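Local coordinates for angiopoietin-related protein 6 (Homo sapiens, PDB 6Y43) that probably acts as a secreted, angiopoietin-like growth factor and signalling protein through its calcium-binding, fibrinogen-like globular domain, at residues F116-E121 with Y125-G130; Y87-R92 with M215-L220; Q66-G71 with F148-R153. One frame throughout, in Å; residues are numbered along the deposited sequence.

Contact 1 of 3, residues F116-E121 with Y125-G130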
loop_
_atom_site.group_PDB
_atom_site.type_symbol
_atom_site.label_atom_id
_atom_site.label_comp_id
_atom_site.label_asym_id
_atom_site.label_seq_id
_atom_site.Cartn_x
_atom_site.Cartn_y
_atom_site.Cartn_z
ATOM N N PHE A 116 4.891 11.192 0.735
ATOM C CA PHE A 116 3.808 10.358 0.222
ATOM C C PHE A 116 2.518 11.029 0.660
ATOM O O PHE A 116 2.329 11.295 1.849
ATOM C CB PHE A 116 3.891 8.913 0.739
ATOM C CG PHE A 116 2.630 8.121 0.483
ATOM C CD1 PHE A 116 2.333 7.680 -0.792
ATOM C CD2 PHE A 116 1.731 7.836 1.500
ATOM C CE1 PHE A 116 1.168 6.967 -1.053
ATOM C CE2 PHE A 116 0.567 7.145 1.233
ATOM C CZ PHE A 116 0.276 6.713 -0.038
ATOM N N SER A 117 1.640 11.317 -0.284
ATOM C CA SER A 117 0.326 11.834 0.069
ATOM C C SER A 117 -0.626 11.578 -1.083
ATOM O O SER A 117 -0.214 11.252 -2.205
ATOM C CB SER A 117 0.369 13.323 0.413
ATOM O OG SER A 117 0.629 14.067 -0.750
ATOM N N LEU A 118 -1.910 11.772 -0.792
ATOM C CA LEU A 118 -2.983 11.671 -1.765
ATOM C C LEU A 118 -3.766 12.972 -1.802
ATOM O O LEU A 118 -3.962 13.609 -0.764
ATOM C CB LEU A 118 -3.932 10.515 -1.421
ATOM C CG LEU A 118 -3.374 9.094 -1.317
ATOM C CD1 LEU A 118 -4.491 8.115 -1.026
ATOM C CD2 LEU A 118 -2.616 8.724 -2.596
ATOM N N GLU A 119 -4.204 13.377 -2.994
ATOM C CA GLU A 119 -5.230 14.397 -3.099
ATOM C C GLU A 119 -6.548 13.826 -2.601
ATOM O O GLU A 119 -6.702 12.612 -2.479
ATOM C CB GLU A 119 -5.396 14.846 -4.544
ATOM C CG GLU A 119 -4.194 15.506 -5.164
ATOM C CD GLU A 119 -3.928 16.866 -4.580
ATOM O OE1 GLU A 119 -4.898 17.521 -4.138
ATOM O OE2 GLU A 119 -2.746 17.276 -4.558
ATOM N N PRO A 120 -7.547 14.670 -2.372
ATOM C CA PRO A 120 -8.858 14.177 -1.933
ATOM C C PRO A 120 -9.624 13.504 -3.068
ATOM O O PRO A 120 -9.175 13.461 -4.222
ATOM C CB PRO A 120 -9.557 15.447 -1.419
ATOM C CG PRO A 120 -8.855 16.593 -2.106
ATOM C CD PRO A 120 -7.440 16.142 -2.348
ATOM N N GLU A 121 -10.801 12.965 -2.714
ATOM C CA GLU A 121 -11.619 12.281 -3.707
ATOM C C GLU A 121 -11.935 13.191 -4.888
ATOM O O GLU A 121 -11.985 12.727 -6.038
ATOM C CB GLU A 121 -12.925 11.780 -3.082
ATOM C CG GLU A 121 -13.784 11.029 -4.095
ATOM C CD GLU A 121 -15.044 10.421 -3.502
ATOM O OE1 GLU A 121 -15.533 10.943 -2.486
ATOM O OE2 GLU A 121 -15.538 9.416 -4.068
ATOM N N TYR A 125 -7.876 11.195 -5.802
ATOM C CA TYR A 125 -6.858 10.585 -4.952
ATOM C C TYR A 125 -5.529 10.442 -5.694
ATOM O O TYR A 125 -4.788 9.471 -5.518
ATOM C CB TYR A 125 -7.343 9.241 -4.422
ATOM C CG TYR A 125 -8.516 9.325 -3.446
ATOM C CD1 TYR A 125 -8.361 9.879 -2.185
ATOM C CD2 TYR A 125 -9.758 8.838 -3.800
ATOM C CE1 TYR A 125 -9.420 9.946 -1.291
ATOM C CE2 TYR A 125 -10.835 8.886 -2.916
ATOM C CZ TYR A 125 -10.648 9.428 -1.658
ATOM O OH TYR A 125 -11.708 9.507 -0.776
ATOM N N ARG A 126 -5.199 11.464 -6.481
ATOM C CA ARG A 126 -3.927 11.526 -7.183
ATOM C C ARG A 126 -2.761 11.282 -6.228
ATOM O O ARG A 126 -2.699 11.849 -5.142
ATOM C CB ARG A 126 -3.773 12.902 -7.839
ATOM C CG ARG A 126 -4.515 13.072 -9.136
ATOM C CD ARG A 126 -4.190 14.413 -9.847
ATOM N NE ARG A 126 -5.004 14.440 -11.054
ATOM C CZ ARG A 126 -4.575 14.071 -12.246
ATOM N NH1 ARG A 126 -3.301 13.714 -12.425
ATOM N NH2 ARG A 126 -5.414 14.094 -13.272
ATOM N N LEU A 127 -1.817 10.471 -6.681
ATOM C CA LEU A 127 -0.634 10.132 -5.903
ATOM C C LEU A 127 0.419 11.235 -5.947
ATOM O O LEU A 127 0.651 11.846 -6.996
ATOM C CB LEU A 127 -0.021 8.847 -6.443
ATOM C CG LEU A 127 1.234 8.255 -5.796
ATOM C CD1 LEU A 127 0.966 7.823 -4.351
ATOM C CD2 LEU A 127 1.695 7.101 -6.653
ATOM N N ARG A 128 1.034 11.505 -4.783
ATOM C CA ARG A 128 2.236 12.345 -4.685
ATOM C C ARG A 128 3.305 11.552 -3.929
ATOM O O ARG A 128 2.993 10.960 -2.927
ATOM C CB ARG A 128 1.920 13.645 -3.947
ATOM C CG ARG A 128 1.294 14.771 -4.753
ATOM C CD ARG A 128 -0.198 14.550 -4.764
ATOM N NE ARG A 128 -0.926 15.558 -5.513
ATOM C CZ ARG A 128 -1.025 15.601 -6.840
ATOM N NH1 ARG A 128 -0.420 14.674 -7.585
ATOM N NH2 ARG A 128 -1.726 16.567 -7.431
ATOM N N LEU A 129 4.544 11.494 -4.388
ATOM C CA LEU A 129 5.586 10.648 -3.773
ATOM C C LEU A 129 6.694 11.581 -3.291
ATOM O O LEU A 129 6.661 12.801 -3.628
ATOM C CB LEU A 129 6.061 9.676 -4.828
ATOM C CG LEU A 129 5.141 8.492 -5.062
ATOM C CD1 LEU A 129 5.712 7.635 -6.146
ATOM C CD2 LEU A 129 5.050 7.786 -3.684
ATOM N N GLY A 130 7.688 11.123 -2.527
ATOM C CA GLY A 130 8.896 11.910 -2.589
ATOM C C GLY A 130 10.121 11.245 -3.161
ATOM O O GLY A 130 10.030 10.259 -3.931
#
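S117 and R128 face each other as the hydrogen-bonded pair of an antiparallel beta hairpin, in which strand 127-133 pairs with strand 108-118 at the margin of the sheet of the fibrinogen-like domain. Their amides and carbonyls are joined in both directions, S117 N reaching R128 O at 3.0 Å, and a further bond runs from E119 N to R126 O. The pairing thus continues past the strands into the turn, where Y125 N binds P120 O from above the carbonyl plane.

The hairpin illustrates how two faces of one pair of strands can differ. F116, L118, L127 and L129 share the tightly packed face, which lies against helix 83-90, strand 95-102 and W171. F116 has CG anti to its backbone N (chi1 167°), which sends the ring across the L127 side chain at about a right angle; CE1 comes within 3.4 Å of L127 CD1, while L129 CD2 meets the ring edge. Near the turn the Y125 ring lies against backbone, with E121 CA 3.7 Å from the ring centroid, a CH-pi contact over the face. Its hydroxyl is hydrogen-bonded to E84.

The opposite face, with S117 and R128, is looser and partly exposed. Here E119 bends back to form a salt bridge with R128, whose NH1 also binds L127 O and pairs with D145. Carboxylate and guanidinium planes stand 80° apart, yet E119 OE2 lies close to the guanidinium plane and offers its anti lone pair to R128 NE at 2.7 Å.

Contact 2 of 3, residues Y87-R92 with M215-L220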
loop_
_atom_site.group_PDB
_atom_site.type_symbol
_atom_site.label_atom_id
_atom_site.label_comp_id
_atom_site.label_asym_id
_atom_site.label_seq_id
_atom_site.Cartn_x
_atom_site.Cartn_y
_atom_site.Cartn_z
ATOM N N TYR A 87 -5.857 9.271 2.722
ATOM C CA TYR A 87 -5.905 10.711 2.507
ATOM C C TYR A 87 -5.915 11.457 3.838
ATOM O O TYR A 87 -5.147 12.404 4.043
ATOM C CB TYR A 87 -7.144 11.077 1.676
ATOM C CG TYR A 87 -7.416 12.563 1.714
ATOM C CD1 TYR A 87 -6.573 13.449 1.053
ATOM C CD2 TYR A 87 -8.487 13.078 2.436
ATOM C CE1 TYR A 87 -6.789 14.803 1.115
ATOM C CE2 TYR A 87 -8.708 14.442 2.501
ATOM C CZ TYR A 87 -7.854 15.294 1.833
ATOM O OH TYR A 87 -8.056 16.655 1.876
ATOM N N GLN A 88 -6.786 11.040 4.758
ATOM C CA GLN A 88 -6.862 11.710 6.049
ATOM C C GLN A 88 -5.532 11.650 6.786
ATOM O O GLN A 88 -5.088 12.651 7.368
ATOM C CB GLN A 88 -7.970 11.073 6.886
ATOM C CG GLN A 88 -9.359 11.257 6.312
ATOM C CD GLN A 88 -9.814 12.678 6.394
ATOM O OE1 GLN A 88 -9.587 13.350 7.403
ATOM N NE2 GLN A 88 -10.463 13.163 5.331
ATOM N N LEU A 89 -4.878 10.494 6.767
ATOM C CA LEU A 89 -3.605 10.351 7.458
ATOM C C LEU A 89 -2.515 11.194 6.814
ATOM O O LEU A 89 -1.695 11.789 7.515
ATOM C CB LEU A 89 -3.172 8.888 7.470
ATOM C CG LEU A 89 -3.938 7.978 8.412
ATOM C CD1 LEU A 89 -3.499 6.548 8.143
ATOM C CD2 LEU A 89 -3.674 8.402 9.847
ATOM N N THR A 90 -2.464 11.246 5.486
ATOM C CA THR A 90 -1.335 11.886 4.828
ATOM C C THR A 90 -1.600 13.355 4.538
ATOM O O THR A 90 -0.744 14.015 3.940
ATOM C CB THR A 90 -0.984 11.148 3.529
ATOM O OG1 THR A 90 -2.072 11.213 2.603
ATOM C CG2 THR A 90 -0.666 9.707 3.825
ATOM N N SER A 91 -2.780 13.854 4.918
ATOM C CA SER A 91 -3.148 15.263 4.860
ATOM C C SER A 91 -2.644 16.054 6.059
ATOM O O SER A 91 -2.988 17.232 6.201
ATOM C CB SER A 91 -4.674 15.407 4.782
ATOM O OG SER A 91 -5.254 15.316 6.077
ATOM N N ARG A 92 -1.842 15.431 6.919
ATOM C CA ARG A 92 -1.361 16.061 8.147
ATOM C C ARG A 92 0.115 15.701 8.288
ATOM O O ARG A 92 0.453 14.597 8.726
ATOM C CB ARG A 92 -2.170 15.601 9.352
ATOM N N MET A 215 2.475 -2.140 1.720
ATOM C CA MET A 215 2.737 -0.715 1.653
ATOM C C MET A 215 2.518 -0.147 3.043
ATOM O O MET A 215 1.484 -0.422 3.672
ATOM C CB MET A 215 1.819 -0.021 0.648
ATOM C CG MET A 215 1.858 -0.657 -0.728
ATOM S SD MET A 215 0.721 0.095 -1.922
ATOM C CE MET A 215 1.471 1.707 -2.206
ATOM N N LEU A 216 3.496 0.603 3.547
ATOM C CA LEU A 216 3.431 1.074 4.931
ATOM C C LEU A 216 3.822 2.546 4.976
ATOM O O LEU A 216 4.617 3.007 4.166
ATOM C CB LEU A 216 4.348 0.247 5.836
ATOM C CG LEU A 216 4.304 -1.287 5.650
ATOM C CD1 LEU A 216 5.192 -1.735 4.532
ATOM C CD2 LEU A 216 4.724 -1.848 6.962
ATOM N N ILE A 217 3.258 3.290 5.932
ATOM C CA ILE A 217 3.618 4.692 6.084
ATOM C C ILE A 217 3.961 5.023 7.534
ATOM O O ILE A 217 3.549 4.349 8.481
ATOM C CB ILE A 217 2.501 5.622 5.564
ATOM C CG1 ILE A 217 1.217 5.390 6.356
ATOM C CG2 ILE A 217 2.317 5.410 4.081
ATOM C CD1 ILE A 217 0.112 6.379 5.971
ATOM N N ARG A 218 4.743 6.091 7.693
ATOM C CA ARG A 218 5.227 6.576 8.968
ATOM C C ARG A 218 5.452 8.065 8.823
ATOM O O ARG A 218 5.890 8.513 7.750
ATOM C CB ARG A 218 6.527 5.862 9.345
ATOM C CG ARG A 218 7.169 6.229 10.672
ATOM C CD ARG A 218 8.333 5.275 10.934
ATOM N NE ARG A 218 9.553 5.574 10.166
ATOM C CZ ARG A 218 10.684 4.879 10.288
ATOM N NH1 ARG A 218 10.770 3.849 11.129
ATOM N NH2 ARG A 218 11.738 5.197 9.553
ATOM N N PRO A 219 5.182 8.857 9.858
ATOM C CA PRO A 219 5.526 10.282 9.773
ATOM C C PRO A 219 7.003 10.463 9.452
ATOM O O PRO A 219 7.868 9.707 9.911
ATOM C CB PRO A 219 5.169 10.823 11.166
ATOM C CG PRO A 219 4.193 9.826 11.734
ATOM C CD PRO A 219 4.595 8.500 11.164
ATOM N N LEU A 220 7.286 11.456 8.629
ATOM C CA LEU A 220 8.648 11.767 8.218
ATOM C C LEU A 220 9.095 12.995 8.986
ATOM O O LEU A 220 8.627 14.103 8.720
ATOM C CB LEU A 220 8.727 12.027 6.722
ATOM C CG LEU A 220 10.107 12.290 6.138
ATOM C CD1 LEU A 220 11.106 11.229 6.503
ATOM C CD2 LEU A 220 9.940 12.411 4.626
#
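A chi1 of 61° sets I217 CG1 between the backbone N and the carbonyl carbon, and an extended chi2 (175°) then carries CD1 out to the end of helix 83-90. On the helix, T90 places its methyl CG2 beside its own backbone N, with OG1 in the position flanked by N and C. The two side chains cross at about a right angle, and T90 CG2 lies 4.0 Å from I217 CD1. L89 brings one branch to the same methyl, its CD1 standing 4.2 Å from I217 CD1.

This is helix-on-sheet packing within the fibrinogen-like domain: the last turn of helix 83-90 rests on strand 212-219, which is hydrogen-bonded between strands 48-54 and 95-102. The case shows how slight such a contact can be, for a single isoleucine methyl meets two helix residues without any hydrogen bond between the segments. F116 touches both T90 and I217, and L97 adds a further apolar neighbour to I217. The polar branch of T90 serves the helix, as OG1 is hydrogen-bonded to V86 O. One residue later the chain leaves helical geometry, and S91 OG turns back to bind Q88 O at 3.0 Å.

Contact 3 of 3, residues Q66-G71 with F148-R153. With EDO (1,2-ethanediol), chain D.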
loop_
_atom_site.group_PDB
_atom_site.type_symbol
_atom_site.label_atom_id
_atom_site.label_comp_id
_atom_site.label_asym_id
_atom_site.label_seq_id
_atom_site.Cartn_x
_atom_site.Cartn_y
_atom_site.Cartn_z
ATOM N N GLN A 66 -16.128 2.235 -4.345
ATOM C CA GLN A 66 -16.526 2.487 -2.964
ATOM C C GLN A 66 -15.678 1.676 -1.982
ATOM O O GLN A 66 -15.355 2.151 -0.886
ATOM C CB GLN A 66 -18.006 2.165 -2.782
ATOM C CG GLN A 66 -18.533 2.388 -1.358
ATOM C CD GLN A 66 -18.275 3.797 -0.838
ATOM O OE1 GLN A 66 -18.398 4.776 -1.572
ATOM N NE2 GLN A 66 -17.914 3.900 0.432
ATOM N N HIS A 67 -15.366 0.427 -2.331
ATOM C CA HIS A 67 -14.531 -0.383 -1.441
ATOM C C HIS A 67 -13.097 0.135 -1.422
ATOM O O HIS A 67 -12.477 0.203 -0.358
ATOM C CB HIS A 67 -14.592 -1.857 -1.849
ATOM C CG HIS A 67 -15.854 -2.539 -1.405
ATOM N ND1 HIS A 67 -16.749 -3.098 -2.290
ATOM C CD2 HIS A 67 -16.394 -2.698 -0.178
ATOM C CE1 HIS A 67 -17.779 -3.593 -1.623
ATOM N NE2 HIS A 67 -17.587 -3.364 -0.338
ATOM N N TYR A 68 -12.557 0.543 -2.574
ATOM C CA TYR A 68 -11.231 1.154 -2.565
ATOM C C TYR A 68 -11.219 2.451 -1.765
ATOM O O TYR A 68 -10.200 2.786 -1.143
ATOM C CB TYR A 68 -10.733 1.389 -4.013
ATOM C CG TYR A 68 -9.939 0.204 -4.487
ATOM C CD1 TYR A 68 -8.631 0.005 -4.043
ATOM C CD2 TYR A 68 -10.503 -0.768 -5.291
ATOM C CE1 TYR A 68 -7.903 -1.114 -4.400
ATOM C CE2 TYR A 68 -9.777 -1.888 -5.665
ATOM C CZ TYR A 68 -8.479 -2.067 -5.201
ATOM O OH TYR A 68 -7.747 -3.171 -5.544
ATOM N N LYS A 69 -12.326 3.202 -1.774
ATOM C CA LYS A 69 -12.369 4.434 -0.990
ATOM C C LYS A 69 -12.437 4.140 0.509
ATOM O O LYS A 69 -11.715 4.754 1.307
ATOM C CB LYS A 69 -13.567 5.297 -1.417
ATOM C CG LYS A 69 -13.726 6.575 -0.605
ATOM C CD LYS A 69 -14.890 7.420 -1.104
ATOM C CE LYS A 69 -15.182 8.560 -0.132
ATOM N NZ LYS A 69 -16.496 9.188 -0.436
ATOM N N ALA A 70 -13.297 3.212 0.910
ATOM C CA ALA A 70 -13.565 3.005 2.324
ATOM C C ALA A 70 -12.590 2.058 3.007
ATOM O O ALA A 70 -12.446 2.138 4.232
ATOM C CB ALA A 70 -14.988 2.469 2.513
ATOM N N GLY A 71 -11.935 1.184 2.258
ATOM C CA GLY A 71 -11.104 0.123 2.786
ATOM C C GLY A 71 -11.813 -1.210 2.695
ATOM O O GLY A 71 -13.048 -1.293 2.694
ATOM N N PHE A 148 -6.240 7.825 -9.282
ATOM C CA PHE A 148 -6.581 6.449 -8.954
ATOM C C PHE A 148 -7.706 5.956 -9.856
ATOM O O PHE A 148 -8.773 6.578 -9.936
ATOM C CB PHE A 148 -6.990 6.339 -7.477
ATOM C CG PHE A 148 -6.862 4.945 -6.913
ATOM C CD1 PHE A 148 -5.649 4.497 -6.426
ATOM C CD2 PHE A 148 -7.955 4.118 -6.820
ATOM C CE1 PHE A 148 -5.522 3.224 -5.885
ATOM C CE2 PHE A 148 -7.832 2.847 -6.272
ATOM C CZ PHE A 148 -6.615 2.408 -5.815
ATOM N N SER A 149 -7.464 4.831 -10.534
ATOM C CA SER A 149 -8.426 4.206 -11.427
ATOM C C SER A 149 -8.920 2.872 -10.874
ATOM O O SER A 149 -8.156 2.100 -10.275
ATOM C CB SER A 149 -7.818 3.931 -12.821
ATOM O OG SER A 149 -7.620 5.094 -13.595
ATOM N N THR A 150 -10.199 2.579 -11.141
ATOM C CA THR A 150 -10.753 1.230 -11.020
ATOM C C THR A 150 -11.440 0.875 -12.341
ATOM O O THR A 150 -11.536 1.698 -13.247
ATOM C CB THR A 150 -11.731 1.119 -9.845
ATOM O OG1 THR A 150 -12.802 2.055 -10.011
ATOM C CG2 THR A 150 -11.031 1.372 -8.517
ATOM N N VAL A 151 -11.962 -0.350 -12.464
ATOM C CA VAL A 151 -12.429 -0.778 -13.789
ATOM C C VAL A 151 -13.553 0.115 -14.349
ATOM O O VAL A 151 -13.602 0.376 -15.564
ATOM C CB VAL A 151 -12.828 -2.269 -13.741
ATOM C CG1 VAL A 151 -14.071 -2.471 -12.910
ATOM C CG2 VAL A 151 -13.037 -2.793 -15.161
ATOM N N ASP A 152 -14.409 0.663 -13.498
ATOM C CA ASP A 152 -15.475 1.532 -14.004
ATOM C C ASP A 152 -15.079 3.005 -14.014
ATOM O O ASP A 152 -15.865 3.848 -14.485
ATOM C CB ASP A 152 -16.782 1.316 -13.216
ATOM C CG ASP A 152 -16.772 1.901 -11.801
ATOM O OD1 ASP A 152 -15.763 2.466 -11.334
ATOM O OD2 ASP A 152 -17.836 1.790 -11.142
ATOM N N ARG A 153 -13.854 3.320 -13.553
ATOM C CA ARG A 153 -13.344 4.685 -13.481
ATOM C C ARG A 153 -11.965 4.661 -14.129
ATOM O O ARG A 153 -10.928 4.688 -13.454
ATOM C CB ARG A 153 -13.301 5.181 -12.077
ATOM C CG ARG A 153 -14.656 5.722 -11.588
ATOM C CD ARG A 153 -14.593 5.732 -10.116
ATOM N NE ARG A 153 -15.718 6.310 -9.383
ATOM C CZ ARG A 153 -16.873 5.696 -9.167
ATOM N NH1 ARG A 153 -17.141 4.517 -9.721
ATOM N NH2 ARG A 153 -17.780 6.283 -8.405
HETATM C C1 EDO D . -10.747 -2.961 -9.830
HETATM O O1 EDO D . -10.347 -1.921 -10.729
HETATM C C2 EDO D . -12.200 -3.346 -10.124
HETATM O O2 EDO D . -13.030 -2.194 -9.895
#
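Y68 of helix 65-70 meets F148 and T150 of a long loop, a helix-to-loop contact of the fibrinogen-like domain on the side where the calcium ion is bound. The loop runs on from here toward the metal site formed by D154, D156, Y158 and G160, and the T150 side chain lies about 12 Å from the ion.

Apolar and aromatic packing carries the contact. The Y68 and F148 side chains cross at about a right angle, with ring planes 51° apart and centroids separated by 5.4 Å, an oblique pairing of the two rings. Y68 CD1 sits near the plane of the F148 ring, at its edge, 3.6 Å from F148 CZ. On the far flank of the tyrosine, Y68 CD2 lies 3.9 Å from T150 CG2, the two side chains running alongside one another with their ends pointing opposite ways. W80 and W171 extend the aromatic cluster through edge-to-face pairs with Y68 and F148 respectively.

Hydrogen bonding fixes the tyrosine from outside the two segments: its OH is bonded to F61 O and G169 N. Cutting the ring back to an alanine here is likely to leave those two backbone groups without their shared hydroxyl partner and to open a gap beside F148 CZ and T150 CG2.

Within the loop, residues T150 to R153 form a type I beta turn, closed by R153 N to T150 O at 2.8 Å. An ethanediol molecule, most likely a crystallisation additive, takes weak hydrogen bonds from V151 N.

A salt bridge joins two residues of the same turn, R153 NH1 meeting the syn side of D152 OD1 at 3.0 Å, 34° out of the carboxylate plane.

How the contacts relate
All three contacts belong to one fibrinogen-like domain, yet they join segments at very different separations along the chain. The order is 66-71, 87-92, 116-121, 125-130, 148-153 and 215-220: contact 1 is a local hairpin falling within the spans bridged by the other two, and contacts 2 and 3 interleave. Contacts 1 and 2, centres 10 Å apart, reach the same antiparallel sheet and touch where Y87 packs on L118 and P120. Contact 3 lies about 15 Å from contact 1, centre to centre, and is tied to it by the K69–E121 salt bridge. The hairpin end thus touches both sides of contact 3, helix 65-70 through K69 and the calcium-side loop through Y125 packing on F148.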